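Local coordinates for cucumber peeling cupredoxin (Cucumis sativus, PDB 1JER), which binds a single copper ion in a cupredoxin fold and probably serves as an electron-transfer protein in the plant, at residues A44-H50 against S66-R72; H6-D10 against W26-F32; N11-S15 against Q39-P43. All coordinates share one frame; numbering follows the deposited sequence.

In the fold
Contacts 2 and 3 cross along the chain, and contact 1 opens only after both have closed. Strands 5-7 and 37-40 are neighbours in the three-stranded sheet, and through them contacts 2 and 3, with centres about 12 Å apart, are joined by backbone hydrogen bonds between His-6, Val-8 and Gln-39. Contact 2 packs the end of helix 22-28 against the turn after strand 5-7. Contact 3 lies between the other two: Trp-14 is bonded to the Asn-48 carbonyl of contact 1, whose centre is about 13 Å away. The centres of contacts 1 and 2 lie about 21 Å apart. Contacts 1 and 3 flank the copper, supplying ligand His-47 and rings packed on ligands; contact 2 lies farther off.

Contact 1: residues A44-H50 against S66-R72; sequences ANAHNVH and SDNDVER. With CU (copper (II) ion), chain B.
Arg-72 and Asn-45 hold each other by two bonds that run in opposite directions. Asn-45 N donates a hydrogen bond to Arg-72 O at 3.0 Å, nearly straight (170°), and the guanidinium NH1 of Arg-72 returns to Asn-45 O at 2.8 Å. The oxygen meets the guanidinium at its edge, in its plane, whereas the donor stands tilted by 32° from the carbonyl plane of Asn-45. Between these bonds the Arg-72 chain runs over the loop: CB lies against Asn-45 CA, and CD comes 3.4 Å from His-47 O. A bend at chi2 (-144°) helps turn the guanidinium back to the Asn-45 carbonyl.

On the same guanidinium, NE forms a salt bridge to Asp-69 OD1, 3.3 Å away, meeting the carboxylate on its syn side but well out of its plane; Asp-69 is poorly ordered, so this grip is probably soft. A water further along bridges the loops, accepting from Val-49 N at 3.0 Å and donating to Glu-71 O. At the far end the His-50 ring, in one of its two conformers, packs against Ser-66; the serine hydroxyl is bonded to Phe-63 O and also accepts from a water.

Behind this shell the CB of His-47 points away from 66-72, and its ND1 binds copper at 2.0 Å. Cys-90, His-95 and Gln-100 complete the site, the glutamine being the ligand that marks a stellacyanin. Arg-72 grips the main chain of Asn-45, two residues before His-47, while its own side chain also rests on Val-92. The chemistry implies a polar clasp at the surface, in which a probably positive guanidinium is shared between a carbonyl and a carboxylate and ties the His-47 loop to 66-72.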
loop_
_atom_site.group_PDB
_atom_site.type_symbol
_atom_site.label_atom_id
_atom_site.label_comp_id
_atom_site.label_asym_id
_atom_site.label_seq_id
_atom_site.Cartn_x
_atom_site.Cartn_y
_atom_site.Cartn_z
ATOM N N ALA A 44 10.091 -13.749 1.970
ATOM C CA ALA A 44 10.409 -13.254 0.624
ATOM C C ALA A 44 10.623 -14.392 -0.351
ATOM O O ALA A 44 11.023 -15.512 -0.020
ATOM C CB ALA A 44 11.696 -12.392 0.731
ATOM N N ASN A 45 10.301 -14.143 -1.632
ATOM C CA ASN A 45 10.556 -15.132 -2.634
ATOM C C ASN A 45 9.761 -16.386 -2.585
ATOM O O ASN A 45 9.803 -17.148 -3.588
ATOM C CB ASN A 45 12.068 -15.427 -2.730
ATOM C CG ASN A 45 12.827 -14.396 -3.541
ATOM O OD1 ASN A 45 12.460 -13.227 -3.645
ATOM N ND2 ASN A 45 13.937 -14.824 -4.160
ATOM N N ALA A 46 8.985 -16.695 -1.540
ATOM C CA ALA A 46 8.219 -17.936 -1.491
ATOM C C ALA A 46 6.805 -17.802 -2.058
ATOM O O ALA A 46 6.188 -18.764 -2.492
ATOM C CB ALA A 46 8.083 -18.390 -0.023
ATOM N N HIS A 47 6.243 -16.597 -1.980
ATOM C CA HIS A 47 4.829 -16.482 -2.514
ATOM C C HIS A 47 4.746 -15.120 -3.206
ATOM O O HIS A 47 5.697 -14.357 -3.262
ATOM C CB HIS A 47 3.904 -16.358 -1.221
ATOM C CG HIS A 47 3.928 -17.626 -0.433
ATOM N ND1 HIS A 47 3.342 -18.782 -0.899
ATOM C CD2 HIS A 47 4.529 -17.937 0.759
ATOM C CE1 HIS A 47 3.539 -19.762 -0.005
ATOM N NE2 HIS A 47 4.241 -19.272 0.998
ATOM N N ASN A 48 3.537 -14.769 -3.649
ATOM C CA ASN A 48 3.344 -13.413 -4.172
ATOM C C ASN A 48 1.857 -13.072 -3.934
ATOM O O ASN A 48 1.155 -13.901 -3.313
ATOM C CB ASN A 48 3.724 -13.282 -5.626
ATOM C CG ASN A 48 2.989 -14.253 -6.530
ATOM O OD1 ASN A 48 3.541 -14.713 -7.548
ATOM N ND2 ASN A 48 1.806 -14.618 -6.180
ATOM N N VAL A 49 1.476 -11.881 -4.352
ATOM C CA VAL A 49 0.085 -11.458 -4.189
ATOM C C VAL A 49 -0.366 -10.813 -5.509
ATOM O O VAL A 49 0.271 -9.887 -5.975
ATOM C CB VAL A 49 -0.041 -10.367 -3.098
ATOM C CG1 VAL A 49 -1.564 -10.039 -2.995
ATOM C CG2 VAL A 49 0.434 -10.920 -1.755
ATOM N N HIS A 50 -1.444 -11.371 -6.060
ATOM C CA HIS A 50 -1.968 -10.841 -7.318
ATOM C C HIS A 50 -3.463 -10.667 -7.213
ATOM O O HIS A 50 -4.195 -11.516 -6.720
ATOM C CB HIS A 50 -1.638 -11.873 -8.434
ATOM C CG HIS A 50 -2.237 -11.576 -9.759
ATOM N ND1 HIS A 50 -1.890 -10.504 -10.540
ATOM C CD2 HIS A 50 -3.171 -12.264 -10.485
ATOM C CE1 HIS A 50 -2.591 -10.503 -11.661
ATOM N NE2 HIS A 50 -3.375 -11.562 -11.651
ATOM N N SER A 66 -2.772 -12.674 -15.822
ATOM C CA SER A 66 -1.948 -12.354 -14.709
ATOM C C SER A 66 -0.584 -11.924 -15.128
ATOM O O SER A 66 -0.112 -12.263 -16.217
ATOM C CB SER A 66 -1.913 -13.492 -13.677
ATOM O OG SER A 66 -3.177 -14.135 -13.621
ATOM N N ASP A 67 0.039 -11.172 -14.226
ATOM C CA ASP A 67 1.289 -10.542 -14.541
ATOM C C ASP A 67 2.503 -11.314 -14.100
ATOM O O ASP A 67 2.871 -11.305 -12.908
ATOM C CB ASP A 67 1.359 -9.147 -14.036
ATOM C CG ASP A 67 1.966 -8.256 -15.103
ATOM O OD1 ASP A 67 3.238 -8.282 -15.306
ATOM O OD2 ASP A 67 1.205 -7.513 -15.825
ATOM N N ASN A 68 3.018 -11.886 -15.139
ATOM C CA ASN A 68 4.261 -12.604 -15.218
ATOM C C ASN A 68 4.927 -12.830 -13.865
ATOM O O ASN A 68 5.881 -13.610 -13.751
ATOM C CB ASN A 68 5.221 -11.775 -16.061
ATOM C CG ASN A 68 4.837 -10.278 -16.081
ATOM O OD1 ASN A 68 4.773 -9.665 -17.147
ATOM N ND2 ASN A 68 4.569 -9.649 -14.948
ATOM N N ASP A 69 4.449 -12.161 -12.845
ATOM C CA ASP A 69 5.084 -12.269 -11.520
ATOM C C ASP A 69 5.958 -11.030 -11.293
ATOM O O ASP A 69 5.482 -9.891 -11.403
ATOM C CB ASP A 69 6.022 -13.496 -11.527
ATOM C CG ASP A 69 5.833 -14.435 -10.342
ATOM O OD1 ASP A 69 6.174 -14.054 -9.161
ATOM O OD2 ASP A 69 5.346 -15.617 -10.525
ATOM N N VAL A 70 7.217 -11.316 -10.978
ATOM C CA VAL A 70 8.284 -10.293 -10.859
ATOM C C VAL A 70 8.646 -9.959 -9.388
ATOM O O VAL A 70 9.781 -10.170 -8.946
ATOM C CB VAL A 70 7.879 -9.015 -11.583
ATOM C CG1 VAL A 70 8.090 -7.759 -10.741
ATOM C CG2 VAL A 70 8.680 -8.789 -12.871
ATOM N N GLU A 71 7.689 -9.421 -8.643
ATOM C CA GLU A 71 7.957 -8.974 -7.243
ATOM C C GLU A 71 7.401 -9.963 -6.208
ATOM O O GLU A 71 6.193 -10.233 -6.164
ATOM C CB GLU A 71 7.341 -7.597 -6.991
ATOM C CG GLU A 71 5.986 -7.403 -7.667
ATOM C CD GLU A 71 5.314 -6.087 -7.273
ATOM O OE1 GLU A 71 5.181 -5.778 -6.026
ATOM O OE2 GLU A 71 4.884 -5.283 -8.185
ATOM N N ARG A 72 8.329 -10.456 -5.391
ATOM C CA ARG A 72 8.029 -11.410 -4.309
ATOM C C ARG A 72 8.508 -10.852 -2.977
ATOM O O ARG A 72 8.873 -11.584 -2.076
ATOM C CB ARG A 72 8.720 -12.747 -4.584
ATOM C CG ARG A 72 8.152 -13.470 -5.808
ATOM C CD ARG A 72 8.111 -14.989 -5.639
ATOM N NE ARG A 72 7.842 -15.701 -6.897
ATOM C CZ ARG A 72 8.221 -16.964 -7.136
ATOM N NH1 ARG A 72 8.890 -17.669 -6.214
ATOM N NH2 ARG A 72 7.973 -17.617 -8.279
HETATM CU CU CU B . 2.223 -18.987 -2.495
HETATM O O HOH W 1 3.758 -10.048 -4.859
HETATM O O HOH W 2 -5.378 -13.023 -13.936
#

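Contact 2: residues H6-D10 against W26-F32; sequences HIVGD and WAAGKTF
Asp-10 OD1 is gripped by two groups of the 26-32 segment. The indole NE1 of Trp-26 gives it a hydrogen bond of 3.1 Å at 165°, with the oxygen close to the ring plane but the donor standing well above the plane of the carboxylate. Lys-30, whose side chain runs against that of Asp-10 from the opposite direction, brings NZ to the same oxygen in a salt bridge whose hydrogen bond is weak at 3.5 Å. Two waters extend the lysine's hold: one links NZ to His-6 ND1, the other accepts from both NZ and Ile-7 N.

The backbone of the turn lies over one face of the Trp-26 indole. Gly-9 CA stands 3.9 Å from the centroid of the five-membered ring of Trp-26, and Val-8 CA sits over the six-membered ring, both as CH-pi contacts. The Trp-26 side chain projects from the helix with CG opposite the backbone N (chi1 171°) and spreads beneath this turn, while His-6 CB meets it at the edge.

At the other end of the segment Phe-32 directs its edge at the face of His-6, the planes 62° apart; Phe-32 CD1 lies 3.5 Å from His-6 NE2. That nitrogen is also hydrogen-bonded to Asp-36, so the imidazole is held by an acid, a water and an aromatic edge.

Trp-26 continues inward onto Leu-102 of strand 101-107, and Val-8 onto Phe-40 of strand 37-40. The arrangement is a type II beta turn, Ile-7 to Asp-10, closed by Asp-10 N to Ile-7 O at 2.8 Å and laid on a helix-end tryptophan, following the first strand of the cupredoxin fold.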
loop_
_atom_site.group_PDB
_atom_site.type_symbol
_atom_site.label_atom_id
_atom_site.label_comp_id
_atom_site.label_asym_id
_atom_site.label_seq_id
_atom_site.Cartn_x
_atom_site.Cartn_y
_atom_site.Cartn_z
ATOM N N HIS A 6 -5.608 -4.398 7.803
ATOM C CA HIS A 6 -5.923 -5.762 8.315
ATOM C C HIS A 6 -4.707 -6.664 7.972
ATOM O O HIS A 6 -4.190 -6.544 6.866
ATOM C CB HIS A 6 -7.118 -6.295 7.536
ATOM C CG HIS A 6 -8.328 -5.421 7.640
ATOM N ND1 HIS A 6 -9.249 -5.598 8.674
ATOM C CD2 HIS A 6 -8.776 -4.438 6.819
ATOM C CE1 HIS A 6 -10.238 -4.709 8.478
ATOM N NE2 HIS A 6 -9.975 -3.999 7.387
ATOM N N ILE A 7 -4.362 -7.530 8.877
ATOM C CA ILE A 7 -3.223 -8.449 8.610
ATOM C C ILE A 7 -3.819 -9.781 8.133
ATOM O O ILE A 7 -4.508 -10.448 8.856
ATOM C CB ILE A 7 -2.447 -8.702 9.922
ATOM C CG1 ILE A 7 -1.876 -7.378 10.512
ATOM C CG2 ILE A 7 -1.239 -9.615 9.578
ATOM C CD1 ILE A 7 -0.987 -6.659 9.501
ATOM N N VAL A 8 -3.617 -10.056 6.838
ATOM C CA VAL A 8 -4.252 -11.228 6.239
ATOM C C VAL A 8 -3.816 -12.479 6.989
ATOM O O VAL A 8 -2.621 -12.727 7.148
ATOM C CB VAL A 8 -3.869 -11.327 4.757
ATOM C CG1 VAL A 8 -4.388 -12.639 4.168
ATOM C CG2 VAL A 8 -4.431 -10.158 3.963
ATOM N N GLY A 9 -4.782 -13.232 7.495
ATOM C CA GLY A 9 -4.481 -14.439 8.267
ATOM C C GLY A 9 -3.986 -14.179 9.666
ATOM O O GLY A 9 -3.540 -15.145 10.329
ATOM N N ASP A 10 -4.066 -12.940 10.142
ATOM C CA ASP A 10 -3.590 -12.553 11.461
ATOM C C ASP A 10 -2.170 -13.084 11.672
ATOM O O ASP A 10 -1.304 -12.864 10.782
ATOM C CB ASP A 10 -4.546 -12.999 12.553
ATOM C CG ASP A 10 -5.941 -12.348 12.372
ATOM O OD1 ASP A 10 -5.989 -11.223 11.872
ATOM O OD2 ASP A 10 -6.905 -12.973 12.800
ATOM N N TRP A 26 -11.198 -16.486 7.799
ATOM C CA TRP A 26 -10.573 -15.297 8.356
ATOM C C TRP A 26 -11.321 -14.064 7.859
ATOM O O TRP A 26 -11.671 -13.162 8.628
ATOM C CB TRP A 26 -9.074 -15.235 7.811
ATOM C CG TRP A 26 -8.470 -13.897 8.205
ATOM C CD1 TRP A 26 -7.946 -13.579 9.417
ATOM C CD2 TRP A 26 -8.340 -12.732 7.374
ATOM N NE1 TRP A 26 -7.517 -12.257 9.390
ATOM C CE2 TRP A 26 -7.748 -11.735 8.153
ATOM C CE3 TRP A 26 -8.677 -12.445 6.050
ATOM C CZ2 TRP A 26 -7.478 -10.436 7.683
ATOM C CZ3 TRP A 26 -8.411 -11.173 5.585
ATOM C CH2 TRP A 26 -7.813 -10.187 6.378
ATOM N N ALA A 27 -11.619 -14.019 6.560
ATOM C CA ALA A 27 -12.297 -12.854 5.978
ATOM C C ALA A 27 -13.715 -12.705 6.551
ATOM O O ALA A 27 -14.142 -11.567 6.785
ATOM C CB ALA A 27 -12.396 -13.017 4.463
ATOM N N ALA A 28 -14.396 -13.817 6.817
ATOM C CA ALA A 28 -15.795 -13.677 7.332
ATOM C C ALA A 28 -15.842 -13.137 8.733
ATOM O O ALA A 28 -16.932 -12.745 9.232
ATOM C CB ALA A 28 -16.451 -15.065 7.254
ATOM N N GLY A 29 -14.745 -13.070 9.486
ATOM C CA GLY A 29 -14.766 -12.488 10.799
ATOM C C GLY A 29 -14.495 -11.004 10.825
ATOM O O GLY A 29 -14.394 -10.412 11.909
ATOM N N LYS A 30 -14.277 -10.371 9.673
ATOM C CA LYS A 30 -13.896 -8.939 9.642
ATOM C C LYS A 30 -14.937 -8.143 8.797
ATOM O O LYS A 30 -15.663 -8.719 8.022
ATOM C CB LYS A 30 -12.597 -8.808 8.785
ATOM C CG LYS A 30 -11.486 -9.725 9.271
ATOM C CD LYS A 30 -10.887 -9.239 10.542
ATOM C CE LYS A 30 -9.651 -10.085 10.941
ATOM N NZ LYS A 30 -8.842 -9.281 11.923
ATOM N N THR A 31 -14.846 -6.810 8.943
ATOM C CA THR A 31 -15.641 -5.932 8.027
ATOM C C THR A 31 -14.607 -5.039 7.301
ATOM O O THR A 31 -13.730 -4.487 8.001
ATOM C CB THR A 31 -16.578 -5.043 8.840
ATOM O OG1 THR A 31 -17.612 -5.869 9.357
ATOM C CG2 THR A 31 -17.240 -3.965 7.987
ATOM N N PHE A 32 -14.637 -5.006 5.992
ATOM C CA PHE A 32 -13.597 -4.249 5.254
ATOM C C PHE A 32 -14.248 -2.990 4.649
ATOM O O PHE A 32 -15.250 -3.151 3.961
ATOM C CB PHE A 32 -13.117 -5.147 4.074
ATOM C CG PHE A 32 -12.462 -6.427 4.599
ATOM C CD1 PHE A 32 -11.173 -6.394 5.101
ATOM C CD2 PHE A 32 -13.169 -7.616 4.603
ATOM C CE1 PHE A 32 -10.593 -7.559 5.594
ATOM C CE2 PHE A 32 -12.595 -8.786 5.119
ATOM C CZ PHE A 32 -11.303 -8.749 5.616
HETATM O O HOH W 3 -8.446 -6.583 11.091
HETATM O O HOH W 4 -5.976 -8.069 11.088
#

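Contact 3: residues N11-S15 against Q39-P43; sequences NTGWS and QFNFP
The 11-15 loop meets the end of strand 37-40 and the residues after it through one nearly straight backbone hydrogen bond, Trp-14 N to Asn-41 O at 2.9 Å, with Gly-13 alongside Asn-41 and Trp-14 alongside Phe-42. Gly-13 has a positive phi and lets the loop pass close to the strand end, its CA 3.7 Å from Asn-41 O.

Above this bond Trp-14, Phe-40 and Phe-42 form an aromatic cluster, placed where strand 37-40 of the cupredoxin fold runs out toward the copper site. Phe-40 and Trp-14 lie side by side, pointing the same way, yet their rings are nearly perpendicular: the phenyl edge is directed at the indole face in an edge-to-face pair, planes 78° apart. Phe-40 CD2 does the touching, over the centre of the indole and 3.5 Å from Trp-14 CD2, while CE2 reaches on across the six-membered ring.

Phe-42 takes part differently. Here the indole supplies the edge, in an offset edge-to-face pair with centroids 5.6 Å apart and planes at 62°; Trp-14 CD1 comes 3.7 Å from Phe-42 CD1. Phe-42 CG is wedged between the backbone N and the carbonyl carbon (chi1 48°), which swings the phenyl back beneath the tryptophan; Phe-42 CB also lies against Trp-14 O.

Beyond the two segments, the indole NE1 is bonded to Asn-48 O, which helps fix the rotation of the ring, and Trp-14 also packs against Gln-100, a copper ligand. Phe-42 touches the side chain of His-47, another ligand. Two rings of the cluster thus form part of the second shell of the metal site. Away from the rings, Gln-39 NE2 gives a hydrogen bond to Asn-41 OD1, 2.8 Å long, in the carbonyl plane and on a lone pair.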
loop_
_atom_site.group_PDB
_atom_site.type_symbol
_atom_site.label_atom_id
_atom_site.label_comp_id
_atom_site.label_asym_id
_atom_site.label_seq_id
_atom_site.Cartn_x
_atom_site.Cartn_y
_atom_site.Cartn_z
ATOM N N ASN A 11 -1.913 -13.786 12.762
ATOM C CA ASN A 11 -0.501 -14.205 13.067
ATOM C C ASN A 11 0.008 -15.218 12.052
ATOM O O ASN A 11 1.247 -15.404 11.950
ATOM C CB ASN A 11 -0.481 -14.862 14.456
ATOM C CG ASN A 11 -0.637 -13.902 15.608
ATOM O OD1 ASN A 11 -1.062 -14.329 16.707
ATOM N ND2 ASN A 11 -0.288 -12.655 15.438
ATOM N N THR A 12 -0.865 -15.875 11.336
ATOM C CA THR A 12 -0.431 -16.899 10.368
ATOM C C THR A 12 0.155 -16.304 9.135
ATOM O O THR A 12 1.076 -16.839 8.475
ATOM C CB THR A 12 -1.601 -17.822 10.015
ATOM O OG1 THR A 12 -2.028 -18.485 11.200
ATOM C CG2 THR A 12 -1.194 -18.840 8.972
ATOM N N GLY A 13 -0.343 -15.091 8.763
ATOM C CA GLY A 13 0.246 -14.502 7.563
ATOM C C GLY A 13 -0.286 -15.170 6.315
ATOM O O GLY A 13 -1.313 -15.843 6.335
ATOM N N TRP A 14 0.413 -14.950 5.202
ATOM C CA TRP A 14 -0.043 -15.416 3.889
ATOM C C TRP A 14 0.795 -16.653 3.500
ATOM O O TRP A 14 1.989 -16.503 3.262
ATOM C CB TRP A 14 0.286 -14.290 2.902
ATOM C CG TRP A 14 -0.212 -14.405 1.505
ATOM C CD1 TRP A 14 0.607 -14.175 0.399
ATOM C CD2 TRP A 14 -1.507 -14.667 0.980
ATOM N NE1 TRP A 14 -0.138 -14.324 -0.750
ATOM C CE2 TRP A 14 -1.429 -14.621 -0.437
ATOM C CE3 TRP A 14 -2.755 -14.976 1.556
ATOM C CZ2 TRP A 14 -2.499 -14.839 -1.285
ATOM C CZ3 TRP A 14 -3.836 -15.194 0.689
ATOM C CH2 TRP A 14 -3.722 -15.131 -0.701
ATOM N N SER A 15 0.183 -17.820 3.533
ATOM C CA SER A 15 0.970 -19.036 3.154
ATOM C C SER A 15 -0.006 -20.069 2.668
ATOM O O SER A 15 -1.237 -19.807 2.612
ATOM C CB SER A 15 1.835 -19.536 4.291
ATOM O OG SER A 15 1.089 -19.917 5.420
ATOM N N GLN A 39 -2.617 -6.211 4.574
ATOM C CA GLN A 39 -1.161 -6.460 4.615
ATOM C C GLN A 39 -0.915 -7.983 4.494
ATOM O O GLN A 39 -1.411 -8.717 5.358
ATOM C CB GLN A 39 -0.573 -5.973 5.934
ATOM C CG GLN A 39 0.921 -6.328 6.031
ATOM C CD GLN A 39 1.628 -5.500 7.074
ATOM O OE1 GLN A 39 1.185 -4.387 7.384
ATOM N NE2 GLN A 39 2.719 -6.028 7.607
ATOM N N PHE A 40 -0.147 -8.370 3.495
ATOM C CA PHE A 40 0.168 -9.832 3.318
ATOM C C PHE A 40 1.675 -9.992 3.725
ATOM O O PHE A 40 2.492 -9.321 3.126
ATOM C CB PHE A 40 0.125 -10.094 1.794
ATOM C CG PHE A 40 -1.304 -10.097 1.239
ATOM C CD1 PHE A 40 -1.878 -8.877 0.858
ATOM C CD2 PHE A 40 -2.012 -11.252 1.065
ATOM C CE1 PHE A 40 -3.155 -8.885 0.275
ATOM C CE2 PHE A 40 -3.300 -11.262 0.517
ATOM C CZ PHE A 40 -3.868 -10.040 0.158
ATOM N N ASN A 41 1.896 -10.804 4.736
ATOM C CA ASN A 41 3.263 -11.037 5.251
ATOM C C ASN A 41 3.645 -12.499 4.895
ATOM O O ASN A 41 2.899 -13.435 5.167
ATOM C CB ASN A 41 3.217 -10.994 6.806
ATOM C CG ASN A 41 2.976 -9.566 7.309
ATOM O OD1 ASN A 41 3.419 -8.599 6.768
ATOM N ND2 ASN A 41 2.257 -9.530 8.458
ATOM N N PHE A 42 4.812 -12.615 4.267
ATOM C CA PHE A 42 5.234 -14.019 3.919
ATOM C C PHE A 42 6.761 -13.966 3.748
ATOM O O PHE A 42 7.335 -12.893 3.547
ATOM C CB PHE A 42 4.579 -14.400 2.625
ATOM C CG PHE A 42 4.661 -13.422 1.492
ATOM C CD1 PHE A 42 3.720 -12.396 1.364
ATOM C CD2 PHE A 42 5.663 -13.507 0.530
ATOM C CE1 PHE A 42 3.791 -11.513 0.299
ATOM C CE2 PHE A 42 5.745 -12.631 -0.522
ATOM C CZ PHE A 42 4.809 -11.599 -0.647
ATOM N N PRO A 43 7.388 -15.132 3.757
ATOM C CA PRO A 43 8.872 -15.130 3.534
ATOM C C PRO A 43 9.172 -14.712 2.113
ATOM O O PRO A 43 8.566 -15.121 1.128
ATOM C CB PRO A 43 9.266 -16.555 3.819
ATOM C CG PRO A 43 8.061 -17.357 3.967
ATOM C CD PRO A 43 6.851 -16.446 3.988
#